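PDB 3K01: Acarbose/maltose binding protein GacH from Streptomyces glaucescens, which binds acarbose and an acarbose homolog, and probably maltose, as the extracellular solute receptor of an ABC transporter. Local coordinates for residues E165-A170 and V229-A234. Residues are numbered along the deposited sequence; the frame is centred on the assembly and turned at random.
Sequences ELKTAA and VDSKAA
The methyl groups of A170 and A233 meet at 3.8 Å, CB to CB, where helix 163-177 faces the turn that follows helix 216-230. The backbones come close here, A170 CA lying 5.2 Å from A233 CA, an approach that fits the small size of both residues. A170 CB also rests 3.8 Å from A233 O, and A233 CB reaches back toward one helical turn earlier, 4.4 Å from K167 CG. Apolar packing of this kind, with no direct hydrogen bond between the segments, makes up the buried part of the contact.

At its more open margin the aliphatic chain of K167 passes S231, CE standing 3.9 Å from OG. With CG anti to the carbonyl carbon (chi1 -69°) and a bend at chi3, the K167 chain carries NZ to D227 on helix 216-230, and their salt bridge ties the two helices together by charge. S231 OG hydrogen-bonds to D227 O, turning back onto the end of its own helix, and accepts a weak hydrogen bond from A233 N.

K232, with positive phi (77°), is where the chain leaves helical geometry and swings A233 toward A170. One water links the segments, donating to K232 O at 2.8 Å and, weakly, to A170 O.

L228 of helix 216-230 touches L166, K167 and A233. L182, backbone hydrogen-bonded to A233, packs against L166. This is peripheral structural packing in the alpha/beta fold of a solute-binding protein, setting helix 163-177 against the end of helix 216-230 beside parallel strands 180-183 and 234-235.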
loop_
_atom_site.group_PDB
_atom_site.type_symbol
_atom_site.label_atom_id
_atom_site.label_comp_id
_atom_site.label_asym_id
_atom_site.label_seq_id
_atom_site.Cartn_x
_atom_site.Cartn_y
_atom_site.Cartn_z
ATOM N N GLU A 165 19.225 -15.934 1.993
ATOM C CA GLU A 165 18.659 -16.922 2.905
ATOM C C GLU A 165 17.456 -17.612 2.301
ATOM O O GLU A 165 17.251 -18.812 2.536
ATOM C CB GLU A 165 18.290 -16.284 4.242
ATOM C CG GLU A 165 19.529 -15.765 4.957
ATOM C CD GLU A 165 19.258 -14.854 6.106
ATOM O OE1 GLU A 165 18.089 -14.625 6.488
ATOM O OE2 GLU A 165 20.271 -14.342 6.639
ATOM N N LEU A 166 16.656 -16.877 1.537
ATOM C CA LEU A 166 15.474 -17.474 0.918
ATOM C C LEU A 166 15.871 -18.538 -0.078
ATOM O O LEU A 166 15.211 -19.572 -0.157
ATOM C CB LEU A 166 14.594 -16.389 0.283
ATOM C CG LEU A 166 13.258 -16.884 -0.309
ATOM C CD1 LEU A 166 12.185 -15.828 -0.079
ATOM C CD2 LEU A 166 13.365 -17.235 -1.794
ATOM N N LYS A 167 16.914 -18.300 -0.853
ATOM C CA LYS A 167 17.365 -19.322 -1.807
ATOM C C LYS A 167 17.744 -20.618 -1.126
ATOM O O LYS A 167 17.391 -21.710 -1.590
ATOM C CB LYS A 167 18.519 -18.794 -2.652
ATOM C CG LYS A 167 18.059 -17.715 -3.610
ATOM C CD LYS A 167 19.224 -17.108 -4.341
ATOM C CE LYS A 167 19.670 -18.033 -5.443
ATOM N NZ LYS A 167 20.842 -17.492 -6.199
ATOM N N THR A 168 18.463 -20.496 -0.016
ATOM C CA THR A 168 18.861 -21.678 0.744
ATOM C C THR A 168 17.618 -22.357 1.325
ATOM O O THR A 168 17.451 -23.594 1.256
ATOM C CB THR A 168 19.859 -21.298 1.828
ATOM O OG1 THR A 168 21.025 -20.800 1.152
ATOM C CG2 THR A 168 20.213 -22.526 2.695
ATOM N N ALA A 169 16.736 -21.567 1.906
ATOM C CA ALA A 169 15.549 -22.144 2.510
ATOM C C ALA A 169 14.708 -22.850 1.456
ATOM O O ALA A 169 14.194 -23.951 1.702
ATOM C CB ALA A 169 14.748 -21.066 3.194
ATOM N N ALA A 170 14.574 -22.243 0.282
ATOM C CA ALA A 170 13.811 -22.847 -0.805
ATOM C C ALA A 170 14.372 -24.205 -1.207
ATOM O O ALA A 170 13.596 -25.165 -1.398
ATOM C CB ALA A 170 13.809 -21.932 -2.008
ATOM N N VAL A 229 13.909 -17.363 -10.173
ATOM C CA VAL A 229 13.208 -18.338 -11.011
ATOM C C VAL A 229 14.195 -19.313 -11.666
ATOM O O VAL A 229 13.985 -20.539 -11.625
ATOM C CB VAL A 229 12.291 -17.629 -12.048
ATOM C CG1 VAL A 229 11.596 -18.635 -12.902
ATOM C CG2 VAL A 229 11.244 -16.730 -11.340
ATOM N N ASP A 230 15.302 -18.811 -12.204
ATOM C CA ASP A 230 16.272 -19.690 -12.875
ATOM C C ASP A 230 16.802 -20.738 -11.914
ATOM O O ASP A 230 17.017 -21.889 -12.306
ATOM C CB ASP A 230 17.488 -18.903 -13.340
ATOM C CG ASP A 230 17.258 -18.146 -14.597
ATOM O OD1 ASP A 230 16.257 -18.376 -15.304
ATOM O OD2 ASP A 230 18.163 -17.313 -14.887
ATOM N N SER A 231 17.050 -20.342 -10.670
ATOM C CA SER A 231 17.636 -21.245 -9.667
ATOM C C SER A 231 16.621 -22.211 -9.103
ATOM O O SER A 231 17.005 -23.085 -8.313
ATOM C CB SER A 231 18.233 -20.439 -8.511
ATOM O OG SER A 231 17.180 -19.807 -7.793
ATOM N N LYS A 232 15.352 -22.058 -9.468
ATOM C CA LYS A 232 14.264 -22.915 -8.988
ATOM C C LYS A 232 13.806 -22.612 -7.572
ATOM O O LYS A 232 12.965 -23.353 -7.041
ATOM C CB LYS A 232 14.577 -24.415 -9.153
ATOM C CG LYS A 232 14.912 -24.782 -10.609
ATOM C CD LYS A 232 15.182 -26.272 -10.759
ATOM C CE LYS A 232 16.437 -26.656 -10.028
ATOM N NZ LYS A 232 16.497 -28.137 -9.838
ATOM N N ALA A 233 14.327 -21.549 -6.975
ATOM C CA ALA A 233 13.812 -21.103 -5.682
ATOM C C ALA A 233 12.366 -20.643 -5.789
ATOM O O ALA A 233 11.623 -20.710 -4.811
ATOM C CB ALA A 233 14.656 -19.994 -5.127
ATOM N N ALA A 234 11.995 -20.137 -6.961
ATOM C CA ALA A 234 10.675 -19.546 -7.171
ATOM C C ALA A 234 10.093 -19.996 -8.472
ATOM O O ALA A 234 10.828 -20.365 -9.410
ATOM C CB ALA A 234 10.745 -18.029 -7.174
HETATM O O HOH W 1 12.455 -24.129 -4.369
#